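Local coordinates for protein putative esterase (Uncultured bacterium, PDB 7C4D) that probably hydrolyses carboxylic ester bonds, as an alpha/beta-hydrolase-fold esterase from a marine microorganism, at residues N91-S96 / K115-D120; A141-I146 / W188-D193; I209-H214 / I236-P241; E13-K18 / H60-H65. All coordinates share one frame; numbering follows the deposited sequence. Where two conformers were deposited one is given.

Contact 1 (N91-S96 / K115-D120); sequences NIIGHS and KLIVAD. With SO4 (sulfate ion), chain E.
Residues 91-95 and 115-119 are neighbouring parallel strands, joined by five backbone hydrogen bonds that run from Ile92 N to Lys115 O (3.2 Å) through to Ser96 N to Ala119 O (3.0 Å). The straightest goes from Ala119 N to Gly94 O, with 175° at the hydrogen. On one face Ile93 and Ile117 lie side by side and point the same way, Ile93 CG1 reaching Ile117 CB at 4.0 Å; helix 260-270 covers them with Phe263 and Phe270. Beta-branched residues suit both places, filling space close to an extended backbone. On the other face Leu116 has CG anti to its backbone N, and its CD1 meets Ile92 CG2 at 4.2 Å, beneath helix 97-108. Near the strand ends, Ala119 CB lies in the plane of the His95 ring, at its edge, 3.9 Å from CD2; a small methyl fits against the imidazole. His95 NE2 is hydrogen-bonded to His253 O, whereas ND1 makes a weak bond, 3.2 Å long, to O3 of a sulfate ion that probably comes from the crystallisation liquor. Asp120 OD2 is bound by His253 ND1 and Ser225 OG. Gly94, late in the strand, and Ser96, in the turn between strand and helix with its unusual backbone (phi 52°, psi -114°), match the nucleophile elbow of alpha/beta hydrolases, and Ser96, Asp120 and His253 probably form the catalytic triad.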
loop_
_atom_site.group_PDB
_atom_site.type_symbol
_atom_site.label_atom_id
_atom_site.label_comp_id
_atom_site.label_asym_id
_atom_site.label_seq_id
_atom_site.Cartn_x
_atom_site.Cartn_y
_atom_site.Cartn_z
ATOM N N ASN A 91 -10.753 7.449 -9.060
ATOM C CA ASN A 91 -10.717 7.354 -7.612
ATOM C C ASN A 91 -9.523 6.486 -7.226
ATOM O O ASN A 91 -9.198 5.552 -7.938
ATOM C CB ASN A 91 -11.996 6.715 -7.068
ATOM C CG ASN A 91 -13.217 7.558 -7.366
ATOM O OD1 ASN A 91 -13.338 8.661 -6.863
ATOM N ND2 ASN A 91 -14.069 7.071 -8.248
ATOM N N ILE A 92 -8.961 6.744 -6.057
ATOM C CA ILE A 92 -7.781 6.026 -5.598
ATOM C C ILE A 92 -7.936 5.747 -4.117
ATOM O O ILE A 92 -8.256 6.644 -3.352
ATOM C CB ILE A 92 -6.456 6.803 -5.862
ATOM C CG1 ILE A 92 -6.243 7.012 -7.354
ATOM C CG2 ILE A 92 -5.248 6.089 -5.228
ATOM C CD1 ILE A 92 -4.990 7.821 -7.709
ATOM N N ILE A 93 -7.630 4.499 -3.742
ATOM C CA ILE A 93 -7.363 4.100 -2.377
ATOM C C ILE A 93 -5.898 3.629 -2.277
ATOM O O ILE A 93 -5.467 2.785 -3.050
ATOM C CB ILE A 93 -8.324 2.959 -1.953
ATOM C CG1 ILE A 93 -9.803 3.332 -2.134
ATOM C CG2 ILE A 93 -8.007 2.503 -0.527
ATOM C CD1 ILE A 93 -10.769 2.150 -2.077
ATOM N N GLY A 94 -5.139 4.179 -1.334
ATOM C CA GLY A 94 -3.753 3.784 -1.115
ATOM C C GLY A 94 -3.542 3.496 0.361
ATOM O O GLY A 94 -3.774 4.367 1.197
ATOM N N HIS A 95 -3.123 2.275 0.651
ATOM C CA HIS A 95 -2.854 1.824 2.008
ATOM C C HIS A 95 -1.354 1.952 2.270
ATOM O O HIS A 95 -0.549 1.380 1.530
ATOM C CB HIS A 95 -3.313 0.376 2.200
ATOM C CG HIS A 95 -2.948 -0.178 3.531
ATOM N ND1 HIS A 95 -2.088 -1.214 3.689
ATOM C CD2 HIS A 95 -3.266 0.224 4.778
ATOM C CE1 HIS A 95 -1.916 -1.452 4.972
ATOM N NE2 HIS A 95 -2.650 -0.608 5.645
ATOM N N SER A 96 -1.008 2.723 3.315
ATOM C CA SER A 96 0.363 2.912 3.770
ATOM C C SER A 96 1.286 3.348 2.624
ATOM O O SER A 96 1.089 4.432 2.049
ATOM C CB SER A 96 0.883 1.716 4.501
ATOM O OG SER A 96 1.793 2.151 5.513
ATOM N N LYS A 115 -11.310 11.520 -6.341
ATOM C CA LYS A 115 -11.320 11.566 -4.891
ATOM C C LYS A 115 -10.244 10.617 -4.403
ATOM O O LYS A 115 -9.917 9.668 -5.110
ATOM C CB LYS A 115 -12.659 11.086 -4.323
ATOM C CG LYS A 115 -13.866 11.987 -4.528
ATOM C CD LYS A 115 -14.901 11.798 -3.423
ATOM C CE LYS A 115 -16.106 12.675 -3.668
ATOM N NZ LYS A 115 -16.872 12.140 -4.817
ATOM N N LEU A 116 -9.699 10.897 -3.212
ATOM C CA LEU A 116 -8.560 10.140 -2.737
ATOM C C LEU A 116 -8.857 9.536 -1.364
ATOM O O LEU A 116 -9.290 10.232 -0.446
ATOM C CB LEU A 116 -7.356 11.076 -2.678
ATOM C CG LEU A 116 -6.145 10.558 -1.893
ATOM C CD1 LEU A 116 -5.637 9.230 -2.465
ATOM C CD2 LEU A 116 -5.019 11.600 -1.857
ATOM N N ILE A 117 -8.594 8.233 -1.221
ATOM C CA ILE A 117 -8.677 7.677 0.124
ATOM C C ILE A 117 -7.285 7.227 0.562
ATOM O O ILE A 117 -6.658 6.444 -0.151
ATOM C CB ILE A 117 -9.711 6.524 0.241
ATOM C CG1 ILE A 117 -11.167 6.982 0.003
ATOM C CG2 ILE A 117 -9.579 5.880 1.600
ATOM C CD1 ILE A 117 -12.163 5.828 -0.099
ATOM N N VAL A 118 -6.816 7.720 1.723
ATOM C CA VAL A 118 -5.524 7.346 2.289
ATOM C C VAL A 118 -5.721 6.542 3.579
ATOM O O VAL A 118 -6.206 7.098 4.569
ATOM C CB VAL A 118 -4.639 8.589 2.531
ATOM C CG1 VAL A 118 -3.401 8.236 3.337
ATOM C CG2 VAL A 118 -4.282 9.277 1.231
ATOM N N ALA A 119 -5.308 5.252 3.553
ATOM C CA ALA A 119 -5.519 4.316 4.668
ATOM C C ALA A 119 -4.276 4.205 5.561
ATOM O O ALA A 119 -3.230 3.670 5.152
ATOM C CB ALA A 119 -5.934 2.951 4.157
ATOM N N ASP A 120 -4.408 4.774 6.763
ATOM C CA ASP A 120 -3.491 4.617 7.890
ATOM C C ASP A 120 -2.018 4.964 7.577
ATOM O O ASP A 120 -1.126 4.175 7.869
ATOM C CB ASP A 120 -3.685 3.276 8.598
ATOM C CG ASP A 120 -3.259 3.306 10.069
ATOM O OD1 ASP A 120 -3.802 4.130 10.854
ATOM O OD2 ASP A 120 -2.378 2.512 10.430
HETATM S S SO4 E . -1.876 -4.658 1.909
HETATM O O1 SO4 E . -1.603 -5.578 0.837
HETATM O O2 SO4 E . -0.634 -4.384 2.601
HETATM O O3 SO4 E . -2.394 -3.409 1.386
HETATM O O4 SO4 E . -2.826 -5.229 2.819
#

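Contact 2 (A141-I146 / W188-D193); sequences AALKSI and WKINID
In Ile192 a chi1 of -47° sets CG1 beside the backbone N and a chi2 of -141° carries CD1 to Leu143 CB, the two side chains crossing at about a right angle. They belong to the largely helical insertion between strands 113-119 and 217-222, a position consistent with the cap, or lid, of an alpha/beta hydrolase. Here the end of helix 131-144 meets the turn that leads from strand 186-188 into helix 192-196, where Asn191 OD1 caps Ser194 N. The packing is tight: Ile192 CD1 is 3.5 Å from Leu143 CB, closer than carbons usually approach. That same methyl rests on one face of the Trp188 ring, 3.6 Å above its plane and offset toward the rim. Leu143 CD2 comes to Trp188 CH2 at 3.7 Å, and Ile146 CG2 to Trp188 CZ2 at 4.0 Å. A broad, flat indole suits this place because it spans two aliphatic side chains of the helix end while the Ile192 methyl lies on one face. An alanine in place of Trp188 would probably open a gap beside Leu143 and Ile146 and take away the ring face on which the Ile192 methyl rests. The indole nitrogen is buried but has no hydrogen-bonding partner: Trp188 NE1 lies 3.6 Å from Leu143 O and 3.9 Å from Ile146 O, the latter near the ring plane at its edge.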
loop_
_atom_site.group_PDB
_atom_site.type_symbol
_atom_site.label_atom_id
_atom_site.label_comp_id
_atom_site.label_asym_id
_atom_site.label_seq_id
_atom_site.Cartn_x
_atom_site.Cartn_y
_atom_site.Cartn_z
ATOM N N ALA A 141 15.075 -7.594 8.272
ATOM C CA ALA A 141 16.050 -8.482 8.879
ATOM C C ALA A 141 15.557 -9.922 8.774
ATOM O O ALA A 141 16.289 -10.780 8.292
ATOM C CB ALA A 141 16.297 -8.063 10.312
ATOM N N ALA A 142 14.302 -10.150 9.186
ATOM C CA ALA A 142 13.640 -11.442 9.105
ATOM C C ALA A 142 13.748 -12.041 7.704
ATOM O O ALA A 142 14.172 -13.184 7.552
ATOM C CB ALA A 142 12.202 -11.299 9.535
ATOM N N LEU A 143 13.380 -11.246 6.692
ATOM C CA LEU A 143 13.255 -11.706 5.316
ATOM C C LEU A 143 14.629 -11.961 4.697
ATOM O O LEU A 143 14.796 -12.932 3.955
ATOM C CB LEU A 143 12.457 -10.691 4.482
ATOM C CG LEU A 143 11.060 -10.302 4.989
ATOM C CD1 LEU A 143 10.413 -9.310 4.049
ATOM C CD2 LEU A 143 10.150 -11.507 5.155
ATOM N N LYS A 144 15.590 -11.075 4.999
ATOM C CA LYS A 144 16.958 -11.167 4.506
ATOM C C LYS A 144 17.617 -12.458 5.001
ATOM O O LYS A 144 18.510 -12.993 4.346
ATOM C CB LYS A 144 17.748 -9.932 4.957
ATOM C CG LYS A 144 19.120 -9.749 4.322
ATOM C CD LYS A 144 19.906 -8.601 4.915
ATOM C CE LYS A 144 21.386 -8.706 4.617
ATOM N NZ LYS A 144 21.984 -7.367 4.399
ATOM N N SER A 145 17.125 -12.964 6.141
ATOM C CA SER A 145 17.752 -14.018 6.923
ATOM C C SER A 145 17.114 -15.380 6.645
ATOM O O SER A 145 17.621 -16.409 7.091
ATOM C CB SER A 145 17.687 -13.680 8.390
ATOM O OG SER A 145 18.557 -12.601 8.705
ATOM N N ILE A 146 15.984 -15.378 5.931
ATOM C CA ILE A 146 15.396 -16.617 5.453
ATOM C C ILE A 146 16.000 -16.926 4.083
ATOM O O ILE A 146 16.085 -16.040 3.230
ATOM C CB ILE A 146 13.851 -16.533 5.433
ATOM C CG1 ILE A 146 13.255 -16.336 6.835
ATOM C CG2 ILE A 146 13.226 -17.718 4.702
ATOM C CD1 ILE A 146 13.835 -17.227 7.926
ATOM N N TRP A 188 11.485 -15.847 -2.940
ATOM C CA TRP A 188 10.727 -14.634 -2.699
ATOM C C TRP A 188 10.289 -14.075 -4.045
ATOM O O TRP A 188 11.096 -13.989 -4.963
ATOM C CB TRP A 188 11.558 -13.602 -1.936
ATOM C CG TRP A 188 11.907 -14.003 -0.536
ATOM C CD1 TRP A 188 13.145 -14.325 -0.054
ATOM C CD2 TRP A 188 11.001 -14.114 0.579
ATOM N NE1 TRP A 188 13.067 -14.627 1.280
ATOM C CE2 TRP A 188 11.767 -14.510 1.701
ATOM C CE3 TRP A 188 9.629 -13.915 0.748
ATOM C CZ2 TRP A 188 11.196 -14.728 2.957
ATOM C CZ3 TRP A 188 9.073 -14.105 1.999
ATOM C CH2 TRP A 188 9.840 -14.520 3.088
ATOM N N LYS A 189 9.017 -13.675 -4.156
ATOM C CA LYS A 189 8.608 -13.024 -5.390
ATOM C C LYS A 189 8.874 -11.525 -5.314
ATOM O O LYS A 189 8.902 -10.875 -6.353
ATOM C CB LYS A 189 7.147 -13.314 -5.757
ATOM C CG LYS A 189 6.099 -12.839 -4.766
ATOM C CD LYS A 189 4.872 -13.716 -4.786
ATOM C CE LYS A 189 3.619 -12.980 -4.382
ATOM N NZ LYS A 189 2.455 -13.885 -4.422
ATOM N N ILE A 190 9.031 -10.998 -4.093
ATOM C CA ILE A 190 9.334 -9.585 -3.848
ATOM C C ILE A 190 10.842 -9.300 -3.863
ATOM O O ILE A 190 11.640 -10.076 -3.354
ATOM C CB ILE A 190 8.712 -9.123 -2.517
ATOM C CG1 ILE A 190 9.040 -10.086 -1.376
ATOM C CG2 ILE A 190 7.214 -8.926 -2.675
ATOM C CD1 ILE A 190 8.766 -9.519 -0.002
ATOM N N ASN A 191 11.207 -8.116 -4.366
ATOM C CA ASN A 191 12.578 -7.630 -4.412
ATOM C C ASN A 191 13.000 -7.060 -3.059
ATOM O O ASN A 191 13.057 -5.836 -2.880
ATOM C CB ASN A 191 12.727 -6.588 -5.512
ATOM C CG ASN A 191 14.158 -6.240 -5.850
ATOM O OD1 ASN A 191 15.077 -6.657 -5.156
ATOM N ND2 ASN A 191 14.332 -5.466 -6.911
ATOM N N ILE A 192 13.262 -7.974 -2.111
ATOM C CA ILE A 192 13.677 -7.664 -0.749
ATOM C C ILE A 192 14.909 -6.749 -0.749
ATOM O O ILE A 192 15.034 -5.867 0.093
ATOM C CB ILE A 192 13.907 -8.971 0.035
ATOM C CG1 ILE A 192 12.730 -9.925 -0.184
ATOM C CG2 ILE A 192 14.220 -8.726 1.506
ATOM C CD1 ILE A 192 12.301 -10.697 1.026
ATOM N N ASP A 193 15.803 -6.927 -1.720
ATOM C CA ASP A 193 17.020 -6.140 -1.756
ATOM C C ASP A 193 16.704 -4.676 -2.040
ATOM O O ASP A 193 17.241 -3.784 -1.366
ATOM C CB ASP A 193 18.055 -6.684 -2.748
ATOM C CG ASP A 193 19.415 -6.028 -2.549
ATOM O OD1 ASP A 193 20.016 -6.245 -1.468
ATOM O OD2 ASP A 193 19.840 -5.262 -3.443
#

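Contact 3 (I209-H214 / I236-P241); sequences IDIPVH and IKEIFP
The Phe240 ring meets Val213 at its CE1 atom, 3.9 Å from Val213 CB, and carries Ile239 CG2 over one face, 3.5 Å above the plane and offset toward the rim. The other cyclic groups are two prolines: Pro212 CB touches Pro241 CG at 3.6 Å where the loop and the end of the helix come together, and these rigid rings suit chain segments that turn without regular structure. Pro212 follows a cis peptide bond, which bends the loop between Ile211 and Val213. Ile239, in the last turn of helix 232-239, is gripped from several directions. Its CG2 lies 3.9 Å from Ile209 CD1, whose side chain crosses it at about a right angle, and also touches Val213 CG2, while its CG1 meets Ile211 CD1 at 4.0 Å. In Ile209 a chi1 of 56° puts CG1 between the backbone N and the carbonyl carbon, and chi2 of 165° carries CD1 on to Ile239. An alanine in place of Ile239 would probably leave a gap among Ile209, Ile211 and Val213 and uncover part of the Phe240 face. Ile211 CD1 also lies against Glu238 OE2, 3.7 Å away, on the exposed side of the contact. A single hydrogen bond crosses between the segments, from Val213 N to Ile239 O, 2.8 Å long and nearly straight at 168°. Helix 97-108 packs against Val213 and Phe240. The chemistry is thus apolar contact joined to one backbone bond that engages a carbonyl at the helix end, fastening the loop before strand 217-222 to helix 232-239.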
loop_
_atom_site.group_PDB
_atom_site.type_symbol
_atom_site.label_atom_id
_atom_site.label_comp_id
_atom_site.label_asym_id
_atom_site.label_seq_id
_atom_site.Cartn_x
_atom_site.Cartn_y
_atom_site.Cartn_z
ATOM N N ILE A 209 5.939 19.859 -3.310
ATOM C CA ILE A 209 4.670 19.758 -4.016
ATOM C C ILE A 209 3.983 21.116 -3.947
ATOM O O ILE A 209 4.127 21.829 -2.953
ATOM C CB ILE A 209 3.773 18.652 -3.408
ATOM C CG1 ILE A 209 3.534 18.891 -1.909
ATOM C CG2 ILE A 209 4.347 17.267 -3.707
ATOM C CD1 ILE A 209 2.399 18.096 -1.298
ATOM N N ASP A 210 3.232 21.417 -5.008
ATOM C CA ASP A 210 2.368 22.577 -5.091
ATOM C C ASP A 210 1.173 22.351 -4.143
ATOM O O ASP A 210 0.329 21.509 -4.418
ATOM C CB ASP A 210 2.020 22.720 -6.576
ATOM C CG ASP A 210 1.266 23.970 -6.982
ATOM O OD1 ASP A 210 1.111 24.865 -6.134
ATOM O OD2 ASP A 210 0.840 24.029 -8.155
ATOM N N ILE A 211 1.160 23.046 -2.997
ATOM C CA ILE A 211 0.141 23.066 -1.959
ATOM C C ILE A 211 -0.682 24.326 -2.200
ATOM O O ILE A 211 -0.114 25.291 -2.691
ATOM C CB ILE A 211 0.855 23.141 -0.596
ATOM C CG1 ILE A 211 1.101 21.758 -0.001
ATOM C CG2 ILE A 211 0.155 24.066 0.395
ATOM C CD1 ILE A 211 2.119 21.800 1.128
ATOM N N PRO A 212 -2.018 24.366 -1.952
ATOM C CA PRO A 212 -2.809 23.188 -1.563
ATOM C C PRO A 212 -3.198 22.311 -2.756
ATOM O O PRO A 212 -3.214 22.779 -3.906
ATOM C CB PRO A 212 -4.094 23.814 -0.987
ATOM C CG PRO A 212 -4.268 25.106 -1.792
ATOM C CD PRO A 212 -2.856 25.579 -2.066
ATOM N N VAL A 213 -3.510 21.034 -2.467
ATOM C CA VAL A 213 -4.064 20.152 -3.485
ATOM C C VAL A 213 -5.589 20.237 -3.398
ATOM O O VAL A 213 -6.165 19.962 -2.338
ATOM C CB VAL A 213 -3.582 18.697 -3.322
ATOM C CG1 VAL A 213 -4.077 17.822 -4.466
ATOM C CG2 VAL A 213 -2.076 18.584 -3.203
ATOM N N HIS A 214 -6.221 20.585 -4.525
ATOM C CA HIS A 214 -7.670 20.749 -4.634
ATOM C C HIS A 214 -8.344 19.435 -5.045
ATOM O O HIS A 214 -8.984 19.346 -6.100
ATOM C CB HIS A 214 -8.023 21.864 -5.635
ATOM C CG HIS A 214 -7.452 23.206 -5.318
ATOM N ND1 HIS A 214 -7.937 24.000 -4.292
ATOM C CD2 HIS A 214 -6.448 23.904 -5.890
ATOM C CE1 HIS A 214 -7.243 25.121 -4.235
ATOM N NE2 HIS A 214 -6.328 25.088 -5.212
ATOM N N ILE A 236 -1.471 17.254 7.167
ATOM C CA ILE A 236 -2.582 16.736 6.363
ATOM C C ILE A 236 -3.414 17.904 5.817
ATOM O O ILE A 236 -3.660 17.979 4.609
ATOM C CB ILE A 236 -3.457 15.713 7.146
ATOM C CG1 ILE A 236 -2.689 14.416 7.438
ATOM C CG2 ILE A 236 -4.758 15.431 6.402
ATOM C CD1 ILE A 236 -3.370 13.435 8.447
ATOM N N LYS A 237 -3.807 18.839 6.708
ATOM C CA LYS A 237 -4.706 19.946 6.378
ATOM C C LYS A 237 -4.049 20.996 5.476
ATOM O O LYS A 237 -4.738 21.598 4.653
ATOM C CB LYS A 237 -5.327 20.567 7.636
ATOM C CG LYS A 237 -6.329 19.682 8.376
ATOM C CD LYS A 237 -7.441 19.169 7.487
ATOM C CE LYS A 237 -8.787 19.119 8.183
ATOM N NZ LYS A 237 -9.891 19.447 7.249
ATOM N N GLU A 238 -2.728 21.186 5.623
ATOM C CA GLU A 238 -1.925 22.065 4.788
ATOM C C GLU A 238 -1.934 21.564 3.350
ATOM O O GLU A 238 -2.158 22.339 2.416
ATOM C CB GLU A 238 -0.505 22.048 5.350
ATOM C CG GLU A 238 0.346 23.248 4.982
ATOM C CD GLU A 238 1.789 23.029 5.413
ATOM O OE1 GLU A 238 2.014 22.790 6.611
ATOM O OE2 GLU A 238 2.676 23.032 4.542
ATOM N N ILE A 239 -1.712 20.255 3.167
ATOM C CA ILE A 239 -1.723 19.701 1.818
ATOM C C ILE A 239 -3.163 19.580 1.281
ATOM O O ILE A 239 -3.435 19.904 0.123
ATOM C CB ILE A 239 -0.999 18.340 1.830
ATOM C CG1 ILE A 239 0.436 18.439 2.356
ATOM C CG2 ILE A 239 -1.067 17.661 0.476
ATOM C CD1 ILE A 239 1.080 17.105 2.633
ATOM N N PHE A 240 -4.088 19.059 2.104
ATOM C CA PHE A 240 -5.471 18.804 1.695
ATOM C C PHE A 240 -6.419 19.543 2.641
ATOM O O PHE A 240 -6.809 18.976 3.661
ATOM C CB PHE A 240 -5.788 17.308 1.804
ATOM C CG PHE A 240 -4.945 16.406 0.935
ATOM C CD1 PHE A 240 -5.175 16.308 -0.425
ATOM C CD2 PHE A 240 -3.918 15.660 1.478
ATOM C CE1 PHE A 240 -4.417 15.469 -1.222
ATOM C CE2 PHE A 240 -3.141 14.841 0.676
ATOM C CZ PHE A 240 -3.391 14.746 -0.676
ATOM N N PRO A 241 -6.745 20.837 2.386
ATOM C CA PRO A 241 -7.467 21.671 3.351
ATOM C C PRO A 241 -8.838 21.143 3.770
ATOM O O PRO A 241 -9.234 21.294 4.917
ATOM C CB PRO A 241 -7.593 23.010 2.614
ATOM C CG PRO A 241 -6.376 23.032 1.733
ATOM C CD PRO A 241 -6.335 21.610 1.205
#

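Contact 4 (E13-K18 / H60-H65); sequences ELFFRK and HGRSPH
Phe15 N donates to Ser63 OG at 2.8 Å, with 148° at the hydrogen, and round this bond the contact is close. Ser63 OG also lies 3.3 Å from Leu14 CA and 3.6 Å from Leu14 CD2, and it is hydrogen-bonded to Asp56 O as well. Serine suits the spot: its hydroxyl is small enough to fit beside the chain, can accept from an N-H and can donate to a carbonyl. Pro64 CD presses on Glu13 O at 3.1 Å. The outer side is looser and more exposed. There Phe15 has CG anti to its backbone N, and Arg62 runs alongside, its chain extended from CG to NE. Arg62 CD stands over the ring centre, 4.0 Å from the Phe15 centroid and 12° off the normal, a CH-pi contact, while Arg62 CB lies 3.8 Å from Phe15 CG. The guanidinium plane is turned 57° from the ring, and the methylenes make the contact with the face. Gly61, with its positive phi, helps shape the type II' turn from His60 to Ser63. A buried hydroxyl bridge thus fixes segment 13-18, which holds part of the edge strand, against the loop after strand 51-55, while arginine methylenes shield an aromatic face and the charge stays near solvent.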
loop_
_atom_site.group_PDB
_atom_site.type_symbol
_atom_site.label_atom_id
_atom_site.label_comp_id
_atom_site.label_asym_id
_atom_site.label_seq_id
_atom_site.Cartn_x
_atom_site.Cartn_y
_atom_site.Cartn_z
ATOM N N GLU A 13 5.704 -1.497 -16.377
ATOM C CA GLU A 13 4.333 -1.916 -16.626
ATOM C C GLU A 13 3.840 -2.716 -15.428
ATOM O O GLU A 13 4.397 -3.766 -15.109
ATOM C CB GLU A 13 4.237 -2.697 -17.935
ATOM C CG GLU A 13 4.453 -1.822 -19.153
ATOM C CD GLU A 13 4.174 -2.498 -20.486
ATOM O OE1 GLU A 13 3.582 -3.603 -20.484
ATOM O OE2 GLU A 13 4.546 -1.914 -21.526
ATOM N N LEU A 14 2.832 -2.182 -14.724
ATOM C CA LEU A 14 2.373 -2.844 -13.515
ATOM C C LEU A 14 1.365 -3.930 -13.904
ATOM O O LEU A 14 0.582 -3.759 -14.847
ATOM C CB LEU A 14 1.782 -1.819 -12.541
ATOM C CG LEU A 14 2.739 -0.795 -11.936
ATOM C CD1 LEU A 14 2.033 0.072 -10.895
ATOM C CD2 LEU A 14 3.986 -1.441 -11.353
ATOM N N PHE A 15 1.478 -5.071 -13.234
ATOM C CA PHE A 15 0.434 -6.080 -13.254
ATOM C C PHE A 15 -0.799 -5.570 -12.505
ATOM O O PHE A 15 -0.669 -4.907 -11.467
ATOM C CB PHE A 15 0.902 -7.362 -12.580
ATOM C CG PHE A 15 -0.203 -8.379 -12.461
ATOM C CD1 PHE A 15 -0.656 -9.082 -13.564
ATOM C CD2 PHE A 15 -0.786 -8.643 -11.248
ATOM C CE1 PHE A 15 -1.676 -10.011 -13.442
ATOM C CE2 PHE A 15 -1.829 -9.540 -11.116
ATOM C CZ PHE A 15 -2.263 -10.240 -12.219
ATOM N N PHE A 16 -1.984 -5.895 -13.049
ATOM C CA PHE A 16 -3.279 -5.554 -12.465
ATOM C C PHE A 16 -4.306 -6.633 -12.804
ATOM O O PHE A 16 -4.128 -7.438 -13.731
ATOM C CB PHE A 16 -3.838 -4.235 -13.022
ATOM C CG PHE A 16 -4.259 -4.287 -14.467
ATOM C CD1 PHE A 16 -3.322 -4.162 -15.489
ATOM C CD2 PHE A 16 -5.591 -4.483 -14.811
ATOM C CE1 PHE A 16 -3.718 -4.195 -16.821
ATOM C CE2 PHE A 16 -5.984 -4.522 -16.142
ATOM C CZ PHE A 16 -5.045 -4.386 -17.144
ATOM N N ARG A 17 -5.363 -6.620 -11.998
ATOM C CA ARG A 17 -6.609 -7.336 -12.238
ATOM C C ARG A 17 -7.760 -6.337 -12.091
ATOM O O ARG A 17 -7.709 -5.449 -11.236
ATOM C CB ARG A 17 -6.775 -8.460 -11.206
ATOM C CG ARG A 17 -5.857 -9.655 -11.411
ATOM C CD ARG A 17 -6.348 -10.931 -10.739
ATOM N NE ARG A 17 -6.376 -10.817 -9.288
ATOM C CZ ARG A 17 -7.479 -10.930 -8.545
ATOM N NH1 ARG A 17 -7.428 -10.808 -7.225
ATOM N NH2 ARG A 17 -8.628 -11.201 -9.134
ATOM N N LYS A 18 -8.797 -6.482 -12.922
ATOM C CA LYS A 18 -9.945 -5.581 -12.918
ATOM C C LYS A 18 -11.201 -6.340 -12.485
ATOM O O LYS A 18 -11.496 -7.377 -13.043
ATOM C CB LYS A 18 -10.130 -4.997 -14.319
ATOM C CG LYS A 18 -11.326 -4.074 -14.486
ATOM C CD LYS A 18 -11.280 -3.364 -15.803
ATOM C CE LYS A 18 -12.606 -2.754 -16.160
ATOM N NZ LYS A 18 -12.571 -2.260 -17.551
ATOM N N HIS A 60 6.630 -5.999 -6.247
ATOM C CA HIS A 60 5.589 -6.665 -5.482
ATOM C C HIS A 60 4.740 -7.541 -6.397
ATOM O O HIS A 60 4.520 -7.213 -7.563
ATOM C CB HIS A 60 4.709 -5.656 -4.713
ATOM C CG HIS A 60 5.365 -5.014 -3.546
ATOM N ND1 HIS A 60 6.196 -3.911 -3.679
ATOM C CD2 HIS A 60 5.297 -5.299 -2.229
ATOM C CE1 HIS A 60 6.627 -3.561 -2.476
ATOM N NE2 HIS A 60 6.111 -4.419 -1.570
ATOM N N GLY A 61 4.241 -8.629 -5.800
ATOM C CA GLY A 61 3.309 -9.544 -6.436
ATOM C C GLY A 61 3.878 -10.059 -7.758
ATOM O O GLY A 61 4.975 -10.603 -7.793
ATOM N N ARG A 62 3.150 -9.813 -8.848
ATOM C CA ARG A 62 3.587 -10.224 -10.173
ATOM C C ARG A 62 4.155 -9.052 -10.960
ATOM O O ARG A 62 4.346 -9.182 -12.160
ATOM C CB ARG A 62 2.405 -10.783 -10.972
ATOM C CG ARG A 62 1.678 -11.926 -10.285
ATOM C CD ARG A 62 0.761 -12.589 -11.273
ATOM N NE ARG A 62 0.498 -13.955 -10.874
ATOM C CZ ARG A 62 -0.398 -14.320 -9.971
ATOM N NH1 ARG A 62 -1.138 -13.410 -9.365
ATOM N NH2 ARG A 62 -0.567 -15.600 -9.695
ATOM N N SER A 63 4.377 -7.894 -10.320
ATOM C CA SER A 63 4.890 -6.761 -11.071
ATOM C C SER A 63 6.419 -6.846 -11.276
ATOM O O SER A 63 7.098 -7.635 -10.611
ATOM C CB SER A 63 4.420 -5.463 -10.460
ATOM O OG SER A 63 3.250 -4.982 -11.116
ATOM N N PRO A 64 7.008 -6.095 -12.243
ATOM C CA PRO A 64 8.444 -6.171 -12.518
ATOM C C PRO A 64 9.276 -5.597 -11.374
ATOM O O PRO A 64 8.796 -4.750 -10.619
ATOM C CB PRO A 64 8.659 -5.262 -13.744
ATOM C CG PRO A 64 7.293 -5.015 -14.334
ATOM C CD PRO A 64 6.318 -5.201 -13.188
ATOM N N HIS A 65 10.521 -6.075 -11.268
ATOM C CA HIS A 65 11.486 -5.680 -10.263
ATOM C C HIS A 65 12.319 -4.527 -10.800
ATOM O O HIS A 65 12.413 -4.352 -12.013
ATOM C CB HIS A 65 12.319 -6.889 -9.853
ATOM C CG HIS A 65 11.576 -7.849 -8.993
ATOM N ND1 HIS A 65 12.208 -8.634 -8.069
ATOM C CD2 HIS A 65 10.254 -8.139 -8.897
ATOM C CE1 HIS A 65 11.329 -9.400 -7.448
ATOM N NE2 HIS A 65 10.120 -9.121 -7.947
#

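Overall arrangement
Along the chain the order is contact 4, contact 1, contact 2, contact 3, each closing before the next opens. Contact 1 lies within the central sheet, and contact 4 reaches the same sheet at its outermost strand 16-19, their centres about 18 Å apart. Contact 3 sits about 15 Å from contact 1, centre to centre, and touches it where Leu116 CD2 packs on Phe240 CZ at 3.7 Å. Contact 2 is in the probable cap, about 36 Å between centres from contact 3 and on the opposite side of the chain's centre. It meets contact 4 through a probable hydrogen bond, Lys189 O to His65 NE2, 2.7 Å. The probable catalytic elbow thus lies in the core, with the cap joined to a core loop.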